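PDB 2E0I: 432aa long hypothetical deoxyribodipyrimidine photolyase from Sulfolobus tokodaii, which probably repairs ultraviolet-damaged DNA by light-driven splitting of cyclobutane pyrimidine dimers, and binds two FAD molecules, the second a likely light-harvesting cofactor. Local coordinates for residues Lys46-Glu60 with Phe177-Glu191. Residues are numbered along the deposited sequence; the frame is centred on the assembly and turned at random.
With FAD (flavin-adenine dinucleotide), chain F.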
# COMPACT_ATOMS: atom_id res chain seq x y z
N LYS A 46 5.73 -7.60 7.18
CA LYS A 46 5.38 -6.46 8.00
C LYS A 46 6.34 -5.29 7.85
O LYS A 46 7.55 -5.46 7.72
CB LYS A 46 5.29 -6.88 9.47
CG LYS A 46 5.16 -5.73 10.44
CD LYS A 46 5.31 -6.21 11.87
CE LYS A 46 5.59 -5.06 12.83
NZ LYS A 46 5.71 -5.52 14.26
N SER A 47 5.76 -4.09 7.87
CA SER A 47 6.50 -2.86 7.76
C SER A 47 6.36 -2.12 9.09
O SER A 47 5.24 -1.94 9.58
CB SER A 47 5.92 -2.02 6.61
OG SER A 47 6.46 -0.71 6.62
N GLU A 48 7.47 -1.71 9.70
CA GLU A 48 7.40 -0.99 10.96
C GLU A 48 6.76 0.38 10.72
O GLU A 48 5.97 0.85 11.53
CB GLU A 48 8.78 -0.80 11.59
CG GLU A 48 9.37 -2.03 12.25
CD GLU A 48 8.42 -2.72 13.24
OE1 GLU A 48 7.66 -2.03 13.95
OE2 GLU A 48 8.45 -3.98 13.30
N PHE A 49 7.11 1.01 9.61
CA PHE A 49 6.55 2.31 9.29
C PHE A 49 5.03 2.23 9.12
O PHE A 49 4.30 3.05 9.66
CB PHE A 49 7.17 2.89 8.02
CG PHE A 49 8.60 3.32 8.18
CD1 PHE A 49 8.98 4.15 9.23
CD2 PHE A 49 9.57 2.93 7.26
CE1 PHE A 49 10.30 4.59 9.34
CE2 PHE A 49 10.89 3.38 7.37
CZ PHE A 49 11.25 4.20 8.41
N ALA A 50 4.56 1.25 8.35
CA ALA A 50 3.13 1.08 8.13
C ALA A 50 2.39 0.88 9.45
O ALA A 50 1.32 1.44 9.66
CB ALA A 50 2.89 -0.12 7.24
N VAL A 51 2.97 0.07 10.33
CA VAL A 51 2.37 -0.22 11.61
C VAL A 51 2.22 1.03 12.47
O VAL A 51 1.18 1.25 13.10
CB VAL A 51 3.18 -1.29 12.35
CG1 VAL A 51 2.64 -1.52 13.74
CG2 VAL A 51 3.11 -2.59 11.57
N SER A 52 3.26 1.86 12.50
CA SER A 52 3.21 3.08 13.30
C SER A 52 2.09 3.99 12.79
O SER A 52 1.33 4.57 13.58
CB SER A 52 4.53 3.82 13.21
OG SER A 52 5.56 3.00 13.70
N PHE A 53 2.00 4.09 11.47
CA PHE A 53 0.98 4.90 10.84
C PHE A 53 -0.40 4.39 11.23
O PHE A 53 -1.31 5.18 11.53
CB PHE A 53 1.14 4.86 9.33
CG PHE A 53 0.23 5.81 8.61
CD1 PHE A 53 -1.11 5.55 8.48
CD2 PHE A 53 0.74 6.97 8.03
CE1 PHE A 53 -1.94 6.42 7.80
CE2 PHE A 53 -0.08 7.85 7.34
CZ PHE A 53 -1.43 7.57 7.23
N MET A 54 -0.57 3.08 11.22
CA MET A 54 -1.85 2.48 11.59
C MET A 54 -2.16 2.77 13.07
O MET A 54 -3.27 3.21 13.41
CB MET A 54 -1.79 0.99 11.32
CG MET A 54 -3.05 0.25 11.63
SD MET A 54 -2.76 -1.51 11.39
CE MET A 54 -2.08 -1.94 12.99
N ILE A 55 -1.20 2.51 13.95
CA ILE A 55 -1.38 2.78 15.37
C ILE A 55 -1.74 4.27 15.59
O ILE A 55 -2.68 4.61 16.31
CB ILE A 55 -0.09 2.47 16.17
CG1 ILE A 55 0.45 1.08 15.81
CG2 ILE A 55 -0.38 2.54 17.66
CD1 ILE A 55 -0.37 -0.06 16.34
N ASN A 56 -0.98 5.17 14.97
CA ASN A 56 -1.29 6.58 15.12
C ASN A 56 -2.71 6.88 14.63
O ASN A 56 -3.46 7.62 15.27
CB ASN A 56 -0.29 7.45 14.36
CG ASN A 56 1.03 7.58 15.08
OD1 ASN A 56 1.07 7.61 16.31
ND2 ASN A 56 2.12 7.68 14.32
N SER A 57 -3.08 6.30 13.50
CA SER A 57 -4.41 6.50 12.96
C SER A 57 -5.44 5.91 13.91
O SER A 57 -6.53 6.44 14.06
CB SER A 57 -4.53 5.87 11.59
OG SER A 57 -3.57 6.44 10.71
N LEU A 58 -5.09 4.79 14.56
CA LEU A 58 -5.98 4.16 15.52
C LEU A 58 -6.12 5.04 16.77
O LEU A 58 -7.19 5.09 17.38
CB LEU A 58 -5.46 2.77 15.92
CG LEU A 58 -5.72 1.65 14.90
CD1 LEU A 58 -5.00 0.38 15.30
CD2 LEU A 58 -7.22 1.41 14.80
N LEU A 59 -5.04 5.74 17.14
CA LEU A 59 -5.09 6.64 18.29
C LEU A 59 -6.03 7.79 17.98
O LEU A 59 -6.86 8.16 18.81
CB LEU A 59 -3.70 7.19 18.63
CG LEU A 59 -2.70 6.18 19.21
CD1 LEU A 59 -1.34 6.81 19.35
CD2 LEU A 59 -3.20 5.65 20.54
N GLU A 60 -5.91 8.35 16.77
CA GLU A 60 -6.76 9.47 16.37
C GLU A 60 -8.23 9.05 16.34
O GLU A 60 -9.11 9.78 16.81
CB GLU A 60 -6.35 10.00 14.99
CG GLU A 60 -6.43 11.52 14.89
CD GLU A 60 -6.58 12.07 13.47
OE1 GLU A 60 -7.67 11.90 12.86
OE2 GLU A 60 -5.61 12.69 12.96
N PHE A 177 3.46 -2.09 19.79
CA PHE A 177 3.79 -2.35 18.39
C PHE A 177 4.32 -1.15 17.63
O PHE A 177 4.88 -1.32 16.55
CB PHE A 177 2.55 -2.90 17.69
CG PHE A 177 2.01 -4.15 18.32
CD1 PHE A 177 2.72 -5.34 18.25
CD2 PHE A 177 0.79 -4.12 19.00
CE1 PHE A 177 2.23 -6.50 18.86
CE2 PHE A 177 0.30 -5.26 19.60
CZ PHE A 177 1.01 -6.46 19.54
N LYS A 178 4.15 0.05 18.18
CA LYS A 178 4.65 1.25 17.51
C LYS A 178 6.11 1.36 17.93
O LYS A 178 6.41 1.77 19.06
CB LYS A 178 3.86 2.48 17.95
CG LYS A 178 4.12 3.69 17.07
CD LYS A 178 3.19 4.85 17.37
CE LYS A 178 3.57 5.55 18.64
NZ LYS A 178 2.83 6.83 18.81
N LYS A 179 7.01 0.97 17.03
CA LYS A 179 8.44 0.97 17.33
C LYS A 179 9.27 2.05 16.65
O LYS A 179 10.25 2.54 17.22
CB LYS A 179 9.04 -0.39 16.97
CG LYS A 179 8.40 -1.57 17.69
CD LYS A 179 9.04 -2.87 17.24
CE LYS A 179 8.27 -4.10 17.70
NZ LYS A 179 8.85 -5.35 17.12
N ILE A 180 8.91 2.42 15.43
CA ILE A 180 9.65 3.42 14.70
C ILE A 180 8.73 4.11 13.72
O ILE A 180 8.19 3.47 12.82
CB ILE A 180 10.82 2.78 13.94
CG1 ILE A 180 11.42 3.78 12.96
CG2 ILE A 180 10.34 1.53 13.22
CD1 ILE A 180 12.54 3.19 12.10
N GLU A 181 8.55 5.41 13.90
CA GLU A 181 7.65 6.21 13.05
C GLU A 181 8.33 6.88 11.86
O GLU A 181 9.50 7.25 11.92
CB GLU A 181 6.97 7.29 13.91
CG GLU A 181 6.17 6.75 15.08
CD GLU A 181 5.36 7.82 15.80
OE1 GLU A 181 4.64 8.59 15.12
OE2 GLU A 181 5.42 7.89 17.05
N SER A 182 7.60 7.03 10.76
CA SER A 182 8.14 7.69 9.59
C SER A 182 8.22 9.18 9.89
O SER A 182 7.26 9.79 10.37
CB SER A 182 7.23 7.51 8.37
OG SER A 182 7.64 8.35 7.30
N PRO A 183 9.38 9.80 9.61
CA PRO A 183 9.50 11.23 9.88
C PRO A 183 8.63 12.02 8.91
O PRO A 183 8.42 13.22 9.07
CB PRO A 183 10.98 11.49 9.64
CG PRO A 183 11.30 10.53 8.53
CD PRO A 183 10.61 9.27 9.00
N LEU A 184 8.11 11.32 7.91
CA LEU A 184 7.33 11.95 6.86
C LEU A 184 5.80 11.90 7.00
O LEU A 184 5.09 12.61 6.27
CB LEU A 184 7.78 11.34 5.54
CG LEU A 184 7.23 11.88 4.24
CD1 LEU A 184 7.37 13.39 4.22
CD2 LEU A 184 7.97 11.22 3.08
N PHE A 185 5.29 11.08 7.91
CA PHE A 185 3.85 10.96 8.11
C PHE A 185 3.54 10.93 9.59
O PHE A 185 4.40 10.60 10.41
CB PHE A 185 3.29 9.66 7.50
CG PHE A 185 3.52 9.53 6.03
CD1 PHE A 185 4.73 9.05 5.55
CD2 PHE A 185 2.54 9.93 5.12
CE1 PHE A 185 4.96 8.97 4.18
CE2 PHE A 185 2.76 9.86 3.75
CZ PHE A 185 3.97 9.38 3.28
N ARG A 186 2.30 11.24 9.94
CA ARG A 186 1.91 11.21 11.33
C ARG A 186 0.66 10.38 11.49
O ARG A 186 0.27 10.06 12.60
CB ARG A 186 1.71 12.63 11.86
CG ARG A 186 3.01 13.43 11.84
CD ARG A 186 2.88 14.85 12.39
NE ARG A 186 2.82 14.90 13.85
CZ ARG A 186 2.64 16.01 14.58
NH1 ARG A 186 2.62 15.91 15.90
NH2 ARG A 186 2.49 17.20 14.00
N GLY A 187 0.04 10.02 10.36
CA GLY A 187 -1.16 9.21 10.40
C GLY A 187 -2.39 10.00 10.79
O GLY A 187 -2.28 11.18 11.09
N GLY A 188 -3.56 9.36 10.78
CA GLY A 188 -4.80 10.03 11.14
C GLY A 188 -5.50 10.79 10.01
O GLY A 188 -4.86 11.27 9.06
N ARG A 189 -6.83 10.90 10.13
CA ARG A 189 -7.67 11.57 9.14
C ARG A 189 -7.39 13.06 8.98
O ARG A 189 -7.49 13.59 7.89
CB ARG A 189 -9.13 11.39 9.49
CG ARG A 189 -10.10 12.16 8.63
CD ARG A 189 -11.51 11.78 9.04
NE ARG A 189 -12.57 12.44 8.29
CZ ARG A 189 -12.95 12.11 7.05
NH1 ARG A 189 -12.34 11.12 6.40
NH2 ARG A 189 -13.95 12.78 6.48
N ARG A 190 -7.04 13.72 10.07
CA ARG A 190 -6.74 15.15 10.01
C ARG A 190 -5.56 15.43 9.08
O ARG A 190 -5.64 16.32 8.24
CB ARG A 190 -6.43 15.67 11.40
CG ARG A 190 -7.36 16.75 11.85
CD ARG A 190 -8.07 16.34 13.11
NE ARG A 190 -8.92 17.42 13.55
CZ ARG A 190 -10.06 17.29 14.23
NH1 ARG A 190 -10.72 18.40 14.56
NH2 ARG A 190 -10.55 16.10 14.56
N GLU A 191 -4.48 14.67 9.21
CA GLU A 191 -3.32 14.85 8.34
C GLU A 191 -3.73 14.50 6.92
O GLU A 191 -3.30 15.14 5.96
CB GLU A 191 -2.15 13.94 8.76
CG GLU A 191 -0.97 13.94 7.77
CD GLU A 191 0.07 12.85 8.05
OE1 GLU A 191 -0.22 11.65 7.83
OE2 GLU A 191 1.18 13.20 8.48
PA FAD F . -1.56 -8.00 5.91
O1A FAD F . -0.84 -7.52 4.72
O2A FAD F . -1.19 -7.68 7.31
O5B FAD F . -0.98 -9.51 5.88
C5B FAD F . -1.58 -10.53 6.68
C4B FAD F . -0.96 -11.90 6.40
O4B FAD F . -0.66 -11.98 4.99
C3B FAD F . 0.39 -12.07 7.11
O3B FAD F . 0.67 -13.47 7.27
C2B FAD F . 1.34 -11.45 6.09
O2B FAD F . 2.66 -11.96 6.30
C1B FAD F . 0.76 -12.05 4.81
N9A FAD F . 1.20 -11.31 3.60
C8A FAD F . 1.10 -9.99 3.42
N7A FAD F . 1.54 -9.67 2.20
C5A FAD F . 1.93 -10.79 1.61
C6A FAD F . 2.44 -11.09 0.35
N6A FAD F . 2.69 -10.12 -0.52
N1A FAD F . 2.72 -12.36 0.05
C2A FAD F . 2.51 -13.33 0.92
N3A FAD F . 2.03 -13.08 2.12
C4A FAD F . 1.72 -11.83 2.50
N1 FAD F . -5.68 -5.11 10.65
C2 FAD F . -6.28 -5.63 11.81
O2 FAD F . -7.50 -5.76 11.86
N3 FAD F . -5.47 -6.04 12.88
C4 FAD F . -4.08 -5.94 12.78
O4 FAD F . -3.37 -6.30 13.73
C4X FAD F . -3.49 -5.44 11.63
N5 FAD F . -2.09 -5.40 11.50
C5X FAD F . -1.50 -4.92 10.33
C6 FAD F . -0.12 -4.97 10.18
C7 FAD F . 0.48 -4.58 8.99
C7M FAD F . 2.00 -4.65 8.85
C8 FAD F . -0.32 -4.13 7.94
C8M FAD F . 0.30 -3.69 6.61
C9 FAD F . -1.70 -4.07 8.09
C9A FAD F . -2.30 -4.46 9.28
N10 FAD F . -3.70 -4.46 9.43
C10 FAD F . -4.29 -5.02 10.57
C1' FAD F . -4.57 -3.95 8.34
C2' FAD F . -4.82 -4.99 7.24
O2' FAD F . -4.46 -4.44 5.97
C3' FAD F . -6.29 -5.43 7.24
O3' FAD F . -6.59 -6.09 8.48
C4' FAD F . -6.57 -6.38 6.07
O4' FAD F . -7.98 -6.59 5.98
C5' FAD F . -5.86 -7.72 6.28
O5' FAD F . -5.46 -8.29 5.03
P FAD F . -3.99 -8.01 4.45
O1P FAD F . -3.79 -8.92 3.30
O2P FAD F . -3.80 -6.55 4.24
O3P FAD F . -3.07 -8.52 5.67
O HOH W 1 6.79 0.40 14.33
O HOH W 2 5.35 5.75 10.10
O HOH W 3 3.29 7.65 11.13
O HOH W 4 -3.66 13.57 11.41
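Gly-187 lies over one face of the Phe-53 ring, its CA 3.6 Å from the ring centroid, in a CH-pi contact. Phe-185 CB meets the same ring at its edge. Phe-53 has CG anti to its backbone N (chi1 -172°), which sets the ring with one face against Gly-187. His-219 adds an edge-to-face contact. Next to this buried part, Gly-188 N donates to Ser-57 OG at 2.9 Å, and that hydroxyl gives its own proton to Phe-53 O, one turn back. Glu-60 extends to the start of helix 189-196, where Arg-190 N makes weak, long bonds to both carboxylate oxygens. Water 4 joins Glu-60 OE2 to Gly-187 O and Glu-191 N.

The other side of the contact is looser, more polar and nearer solvent. Asn-56 ND2 donates to Glu-181 OE1 at 2.8 Å, with the oxygen near the amide plane but the donor above the carboxylate plane. Asn-56 OD1 accepts from Lys-178 NZ at 3.2 Å, and this lysine also makes a salt bridge to Glu-181. With a leucine in place of Asn-56, Lys-178 and Glu-181 would probably lose their tie to the helix and turn more freely. Further along, water 1 accepts from Lys-179 N and lies close to Glu-48 OE1 and Ser-52 OG. There the buried Phe-49 ring meets the exposed Ile-180, CE1 to CD1 3.8 Å.

The loop thus covers one flank of helix 48-66. Val-51 and Met-54 of this helix touch one of the two FADs, bound against the N-terminal alpha/beta domain of the HUP clan. Its place is consistent with the photolyase antenna site.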